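Local coordinates for lysin (Enterococcus phage IMEEF1, PDB 6IST), which probably cleaves bacterial cell-wall peptidoglycan through a calcium-binding CHAP domain, helping the phage to lyse its host, at residues L32-D35 with V36-F40; T195-Y198 with V199-N203; F223-K226 with M227-A231. All coordinates share one frame; numbering follows the deposited sequence.

Contact 1: L32-D35 with V36-F40; sequences LTVD and VMQRF
Four consecutive alpha-helical bonds, from the N-H groups of Val36, Met37, Gln38 and Arg39 to the carbonyl oxygens of Leu32, Thr33, Val34 and Asp35, join 32-35 to 36-40 as one regular helix. One turn apart, Asp35 and Arg39 form an i to i+4 salt bridge. Arg39 NH2 donates to Asp35 OD1 at 2.9 Å in a bond bent to 132°; the oxygen receives it through its syn lone pair, 26° out of the guanidinium plane. The carboxylate and guanidinium planes stand 64° apart, and NE adds weak bonds to both oxygens, the straighter one to Asp35 OD2 at 3.3 Å. This buried carboxylate has a second partner, Tyr10 OH on Asp35 OD2, which probably helps to stabilise its charge. Leu32 and Val36 run side by side, CD1 of Leu32 being 4.1 Å from CG2 of Val36, as suits branched apolar residues on an inward face. Gln38 runs alongside Val34, its NE2 3.8 Å from Val34 CG1, where both are partly exposed. Around this helix, Val36 packs on Val7 and Val11 of helix 4-13, Thr33 and Met37 on Val77 of strand 77-80, and Val34 and Gln38 on Arg44 of strand 43-44.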
loop_
_atom_site.group_PDB
_atom_site.type_symbol
_atom_site.label_atom_id
_atom_site.label_comp_id
_atom_site.label_asym_id
_atom_site.label_seq_id
_atom_site.Cartn_x
_atom_site.Cartn_y
_atom_site.Cartn_z
ATOM N N LEU C 32 -5.188 2.828 -22.186
ATOM C CA LEU C 32 -3.959 3.583 -22.264
ATOM C C LEU C 32 -3.742 4.435 -21.031
ATOM O O LEU C 32 -2.662 4.423 -20.420
ATOM C CB LEU C 32 -4.002 4.539 -23.474
ATOM C CG LEU C 32 -2.755 5.416 -23.627
ATOM C CD1 LEU C 32 -1.565 4.494 -23.692
ATOM C CD2 LEU C 32 -2.859 6.209 -24.908
ATOM N N THR C 33 -4.792 5.160 -20.640
ATOM C CA THR C 33 -4.711 6.053 -19.491
ATOM C C THR C 33 -4.416 5.229 -18.270
ATOM O O THR C 33 -3.611 5.608 -17.432
ATOM C CB THR C 33 -6.045 6.850 -19.351
ATOM O OG1 THR C 33 -6.053 7.878 -20.392
ATOM C CG2 THR C 33 -6.194 7.533 -17.988
ATOM N N VAL C 34 -5.073 4.095 -18.146
ATOM C CA VAL C 34 -4.843 3.272 -16.950
ATOM C C VAL C 34 -3.412 2.698 -16.936
ATOM O O VAL C 34 -2.767 2.749 -15.924
ATOM C CB VAL C 34 -5.839 2.108 -16.834
ATOM C CG1 VAL C 34 -5.362 1.083 -15.814
ATOM C CG2 VAL C 34 -7.210 2.681 -16.555
ATOM N N ASP C 35 -2.894 2.326 -18.093
ATOM C CA ASP C 35 -1.575 1.768 -18.147
ATOM C C ASP C 35 -0.594 2.820 -17.684
ATOM O O ASP C 35 0.333 2.559 -16.903
ATOM C CB ASP C 35 -1.275 1.299 -19.543
ATOM C CG ASP C 35 0.142 0.693 -19.687
ATOM O OD1 ASP C 35 0.454 -0.361 -19.078
ATOM O OD2 ASP C 35 0.952 1.300 -20.420
ATOM N N VAL C 36 -0.639 3.963 -18.337
ATOM C CA VAL C 36 0.291 5.027 -17.978
ATOM C C VAL C 36 0.199 5.484 -16.524
ATOM O O VAL C 36 1.220 5.649 -15.818
ATOM C CB VAL C 36 0.134 6.212 -18.911
ATOM C CG1 VAL C 36 1.066 7.346 -18.524
ATOM C CG2 VAL C 36 0.304 5.773 -20.333
ATOM N N MET C 37 -1.007 5.699 -16.020
ATOM C CA MET C 37 -1.135 6.111 -14.682
ATOM C C MET C 37 -0.617 4.997 -13.697
ATOM O O MET C 37 0.026 5.344 -12.688
ATOM C CB MET C 37 -2.580 6.469 -14.356
ATOM C CG MET C 37 -3.121 7.857 -14.817
ATOM S SD MET C 37 -2.142 9.304 -14.494
ATOM C CE MET C 37 -1.186 9.412 -16.045
ATOM N N GLN C 38 -0.920 3.730 -13.942
ATOM C CA GLN C 38 -0.430 2.642 -13.095
ATOM C C GLN C 38 1.117 2.548 -13.099
ATOM O O GLN C 38 1.716 2.539 -12.081
ATOM C CB GLN C 38 -0.981 1.316 -13.522
ATOM C CG GLN C 38 -2.386 1.045 -13.130
ATOM C CD GLN C 38 -2.764 -0.432 -13.372
ATOM O OE1 GLN C 38 -3.292 -1.107 -12.489
ATOM N NE2 GLN C 38 -2.411 -0.945 -14.549
ATOM N N ARG C 39 1.743 2.576 -14.267
ATOM C CA ARG C 39 3.202 2.436 -14.330
ATOM C C ARG C 39 3.924 3.601 -13.710
ATOM O O ARG C 39 4.973 3.419 -13.091
ATOM C CB ARG C 39 3.677 2.482 -15.767
ATOM C CG ARG C 39 3.554 1.217 -16.462
ATOM C CD ARG C 39 4.146 1.358 -17.873
ATOM N NE ARG C 39 3.449 0.311 -18.561
ATOM C CZ ARG C 39 3.745 -0.980 -18.489
ATOM N NH1 ARG C 39 4.840 -1.428 -17.860
ATOM N NH2 ARG C 39 2.961 -1.818 -19.130
ATOM N N PHE C 40 3.442 4.822 -13.946
ATOM C CA PHE C 40 4.174 5.974 -13.480
ATOM C C PHE C 40 3.795 6.514 -12.120
ATOM O O PHE C 40 4.662 7.031 -11.376
ATOM C CB PHE C 40 4.117 7.069 -14.491
ATOM C CG PHE C 40 4.969 6.783 -15.705
ATOM C CD1 PHE C 40 6.311 7.158 -15.731
ATOM C CD2 PHE C 40 4.429 6.174 -16.763
ATOM C CE1 PHE C 40 7.101 6.815 -16.807
ATOM C CE2 PHE C 40 5.183 5.809 -17.839
ATOM C CZ PHE C 40 6.523 6.138 -17.866
#

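Contact 2: T195-Y198 with V199-N203; sequences TMTY and VNEAN
Helix 196-208 starts here, capped by Thr195, and Met196 and Val199 meet across its first turn. Thr195 OG1 accepts two weak bonds, from Thr197 N at 3.1 Å and from Tyr198 N at 3.3 Å, the second much straighter at 165°. A threonine suits this place because its short hydroxyl can fold back over N-H groups that have no preceding helical carbonyl to bind. The regular pattern then begins, with Val199 N 3.1 Å from Thr195 O, and Asn200, Glu201 and Ala202 bond in turn to Met196, Thr197 and Tyr198. Among the side chains, Met196 meets Val199 most closely. Bends at chi2 (-55°) and chi3 (-50°) curl the thioether over the valine, bringing Met196 CE to 3.5 Å from Val199 CG1, while Met196 SD lies 4.0 Å from Val199 CG2. The flexible methionine thus follows the contour of a rigid, branched neighbour. The same methyl also lies beside the Asn200 amide, Met196 CE 3.9 Å from Asn200 OD1. Tyr198 stacks with an aromatic ring of a neighbouring subunit; that subunit also packs on Thr197 and Ala202. On the sheet side, Met196 and Val199 rest on Gln182 of strand 180-186, and small Ala202 fits against Phe184 there and Ile170 of strand 169-174.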
loop_
_atom_site.group_PDB
_atom_site.type_symbol
_atom_site.label_atom_id
_atom_site.label_comp_id
_atom_site.label_asym_id
_atom_site.label_seq_id
_atom_site.Cartn_x
_atom_site.Cartn_y
_atom_site.Cartn_z
ATOM N N THR C 195 -13.737 12.482 5.774
ATOM C CA THR C 195 -13.624 13.759 5.104
ATOM C C THR C 195 -12.326 13.867 4.408
ATOM O O THR C 195 -11.412 13.091 4.689
ATOM C CB THR C 195 -13.724 14.972 6.087
ATOM O OG1 THR C 195 -12.499 15.133 6.862
ATOM C CG2 THR C 195 -15.031 14.895 6.987
ATOM N N MET C 196 -12.202 14.931 3.599
ATOM C CA MET C 196 -10.973 15.160 2.904
ATOM C C MET C 196 -9.865 15.558 3.856
ATOM O O MET C 196 -8.717 15.381 3.516
ATOM C CB MET C 196 -11.120 16.172 1.737
ATOM C CG MET C 196 -11.680 15.535 0.436
ATOM S SD MET C 196 -10.802 14.074 -0.271
ATOM C CE MET C 196 -9.131 14.671 -0.292
ATOM N N THR C 197 -10.168 16.083 5.022
ATOM C CA THR C 197 -9.072 16.419 5.985
ATOM C C THR C 197 -8.497 15.167 6.579
ATOM O O THR C 197 -7.303 15.099 6.816
ATOM C CB THR C 197 -9.563 17.328 7.110
ATOM O OG1 THR C 197 -10.173 18.493 6.515
ATOM C CG2 THR C 197 -8.347 17.777 8.054
ATOM N N TYR C 198 -9.343 14.154 6.794
ATOM C CA TYR C 198 -8.839 12.849 7.145
ATOM C C TYR C 198 -7.948 12.260 6.044
ATOM O O TYR C 198 -6.842 11.794 6.340
ATOM C CB TYR C 198 -9.927 11.911 7.541
ATOM C CG TYR C 198 -10.445 12.176 8.940
ATOM C CD1 TYR C 198 -9.775 11.696 10.029
ATOM C CD2 TYR C 198 -11.654 12.838 9.137
ATOM C CE1 TYR C 198 -10.269 11.936 11.325
ATOM C CE2 TYR C 198 -12.157 13.066 10.414
ATOM C CZ TYR C 198 -11.458 12.605 11.496
ATOM O OH TYR C 198 -11.942 12.826 12.747
ATOM N N VAL C 199 -8.362 12.450 4.796
ATOM C CA VAL C 199 -7.582 12.002 3.638
ATOM C C VAL C 199 -6.212 12.645 3.647
ATOM O O VAL C 199 -5.193 11.974 3.509
ATOM C CB VAL C 199 -8.346 12.220 2.328
ATOM C CG1 VAL C 199 -7.444 11.943 1.144
ATOM C CG2 VAL C 199 -9.562 11.259 2.294
ATOM N N ASN C 200 -6.211 13.965 3.722
ATOM C CA ASN C 200 -4.968 14.707 3.746
ATOM C C ASN C 200 -4.018 14.318 4.892
ATOM O O ASN C 200 -2.778 14.160 4.704
ATOM C CB ASN C 200 -5.283 16.223 3.777
ATOM C CG ASN C 200 -5.908 16.722 2.453
ATOM O OD1 ASN C 200 -5.886 16.048 1.414
ATOM N ND2 ASN C 200 -6.459 17.905 2.505
ATOM N N GLU C 201 -4.573 14.155 6.066
ATOM C CA GLU C 201 -3.741 13.690 7.164
ATOM C C GLU C 201 -3.172 12.237 6.961
ATOM O O GLU C 201 -2.013 11.931 7.329
ATOM C CB GLU C 201 -4.488 13.836 8.499
ATOM C CG GLU C 201 -4.848 15.282 8.828
ATOM C CD GLU C 201 -3.676 16.123 9.353
ATOM O OE1 GLU C 201 -2.565 15.571 9.592
ATOM O OE2 GLU C 201 -3.879 17.345 9.490
ATOM N N ALA C 202 -3.977 11.315 6.434
ATOM C CA ALA C 202 -3.486 9.984 6.130
ATOM C C ALA C 202 -2.413 10.059 5.077
ATOM O O ALA C 202 -1.378 9.397 5.244
ATOM C CB ALA C 202 -4.599 9.049 5.693
ATOM N N ASN C 203 -2.569 10.909 4.043
ATOM C CA ASN C 203 -1.469 11.059 3.082
ATOM C C ASN C 203 -0.191 11.646 3.691
ATOM O O ASN C 203 0.952 11.319 3.253
ATOM C CB ASN C 203 -1.880 11.806 1.810
ATOM C CG ASN C 203 -2.567 10.859 0.831
ATOM O OD1 ASN C 203 -2.018 9.787 0.499
ATOM N ND2 ASN C 203 -3.732 11.205 0.405
#

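Contact 3: F223-K226 with M227-A231; sequences FGLK and MMEAA
With chi1 at -179°, Leu225 holds CG opposite its backbone N and beside its carbonyl carbon, whereas Glu229 CG turns beside its backbone N (chi1 -67°) and the chain continues extended; together these torsions lay the glutamate stem across the leucine one turn earlier. Leu225 CG comes within 3.7 Å of Glu229 CD, and Leu225 CD1 lies 3.8 Å from Glu229 CG: the leucine packs against the aliphatic stem and carboxylate carbon of the acid. Glutamate suits this spot because its methylenes can lie on the leucine while its charge reaches farther, to a salt bridge between Glu229 OE1 and Lys173. Its other oxygen, Glu229 OE2, accepts from a water at 2.7 Å, and the same water accepts a weak bond from Lys226 NZ at 3.3 Å. This water bridges opposite charges that do not touch directly; the lysine also binds the carbonyl of His220. Helical bonds tie Met227, Met228, Glu229 and Ala230 back to Phe223, Gly224, Leu225 and Lys226, with Glu229 N 2.8 Å from Leu225 O. Met227 CE lies 4.0 Å from Gly224 CA. Phe223 stacks with an aromatic ring of a neighbouring subunit. Helix 223-231 lies with Leu225 and Met228 on Tyr218 of strand 215-219 and on strand 169-174, where Tyr171 and Phe169 respectively receive them.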
loop_
_atom_site.group_PDB
_atom_site.type_symbol
_atom_site.label_atom_id
_atom_site.label_comp_id
_atom_site.label_asym_id
_atom_site.label_seq_id
_atom_site.Cartn_x
_atom_site.Cartn_y
_atom_site.Cartn_z
ATOM N N PHE C 223 -12.584 -10.076 -4.402
ATOM C CA PHE C 223 -11.945 -10.961 -3.460
ATOM C C PHE C 223 -10.680 -10.387 -2.834
ATOM O O PHE C 223 -10.347 -10.741 -1.731
ATOM C CB PHE C 223 -11.624 -12.318 -4.130
ATOM C CG PHE C 223 -12.846 -13.201 -4.354
ATOM C CD1 PHE C 223 -12.678 -14.534 -4.622
ATOM C CD2 PHE C 223 -14.139 -12.703 -4.300
ATOM C CE1 PHE C 223 -13.778 -15.370 -4.842
ATOM C CE2 PHE C 223 -15.240 -13.529 -4.509
ATOM C CZ PHE C 223 -15.056 -14.862 -4.773
ATOM N N GLY C 224 -9.961 -9.541 -3.546
ATOM C CA GLY C 224 -8.831 -8.828 -2.954
ATOM C C GLY C 224 -9.290 -8.009 -1.749
ATOM O O GLY C 224 -8.687 -8.070 -0.664
ATOM N N LEU C 225 -10.333 -7.216 -1.979
ATOM C CA LEU C 225 -10.950 -6.431 -0.933
ATOM C C LEU C 225 -11.453 -7.347 0.168
ATOM O O LEU C 225 -11.283 -7.039 1.348
ATOM C CB LEU C 225 -12.092 -5.589 -1.446
ATOM C CG LEU C 225 -12.803 -4.715 -0.430
ATOM C CD1 LEU C 225 -11.786 -3.714 0.137
ATOM C CD2 LEU C 225 -14.028 -4.011 -0.966
ATOM N N LYS C 226 -12.140 -8.415 -0.190
ATOM C CA LYS C 226 -12.617 -9.324 0.904
ATOM C C LYS C 226 -11.520 -9.881 1.784
ATOM O O LYS C 226 -11.699 -9.990 3.027
ATOM C CB LYS C 226 -13.537 -10.430 0.373
ATOM C CG LYS C 226 -14.766 -9.845 -0.292
ATOM C CD LYS C 226 -16.024 -10.659 -0.140
ATOM C CE LYS C 226 -17.210 -9.899 -0.726
ATOM N NZ LYS C 226 -17.530 -8.656 0.054
ATOM N N MET C 227 -10.361 -10.170 1.185
ATOM C CA MET C 227 -9.244 -10.655 1.976
ATOM C C MET C 227 -8.727 -9.532 2.859
ATOM O O MET C 227 -8.420 -9.721 4.065
ATOM C CB MET C 227 -8.103 -11.196 1.058
ATOM C CG MET C 227 -8.452 -12.559 0.415
ATOM S SD MET C 227 -7.108 -13.376 -0.539
ATOM C CE MET C 227 -6.982 -12.261 -1.867
ATOM N N MET C 228 -8.567 -8.355 2.279
ATOM C CA MET C 228 -8.104 -7.227 3.087
ATOM C C MET C 228 -9.077 -6.976 4.223
ATOM O O MET C 228 -8.661 -6.800 5.377
ATOM C CB MET C 228 -7.913 -5.913 2.231
ATOM C CG MET C 228 -6.535 -5.828 1.562
ATOM S SD MET C 228 -6.141 -4.188 0.809
ATOM C CE MET C 228 -7.466 -4.099 -0.396
ATOM N N GLU C 229 -10.357 -7.030 3.952
ATOM C CA GLU C 229 -11.317 -6.666 4.999
ATOM C C GLU C 229 -11.330 -7.741 6.095
ATOM O O GLU C 229 -11.639 -7.436 7.256
ATOM C CB GLU C 229 -12.729 -6.448 4.434
ATOM C CG GLU C 229 -12.794 -5.209 3.529
ATOM C CD GLU C 229 -14.189 -4.900 3.022
ATOM O OE1 GLU C 229 -14.538 -3.694 2.874
ATOM O OE2 GLU C 229 -14.958 -5.857 2.791
ATOM N N ALA C 230 -11.008 -8.971 5.746
ATOM C CA ALA C 230 -10.977 -10.037 6.750
ATOM C C ALA C 230 -9.716 -10.053 7.546
ATOM O O ALA C 230 -9.743 -10.511 8.653
ATOM C CB ALA C 230 -11.197 -11.398 6.134
ATOM N N ALA C 231 -8.601 -9.652 6.961
ATOM C CA ALA C 231 -7.342 -9.635 7.634
ATOM C C ALA C 231 -7.121 -8.382 8.502
ATOM O O ALA C 231 -6.344 -8.437 9.452
ATOM C CB ALA C 231 -6.201 -9.802 6.628
HETATM O O HOH W 1 -16.775 -5.565 0.879
#

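How the contacts relate
Each contact lies within one helix, and the three follow in series along the chain, none touching another. Contact 1 lies nearest the middle of the chain, its centre about 7 Å from it, and is the one close to a site: the side chain of Val34 is about 9 Å from the bound calcium ion, and the side chain of Leu32 is about 5 Å from that of the calcium ligand Asp31. Leu32 also lies near, without touching, a probable Cys29-His90-Asp108 triad, consistent with a CHAP peptidase. Contacts 2 and 3 lie away from these sites, and both pack on the mixed sheet through strand 169-174, with their centres about 23 Å apart. Each also meets a neighbouring subunit, whereas contact 1 touches no other chain of the assembly.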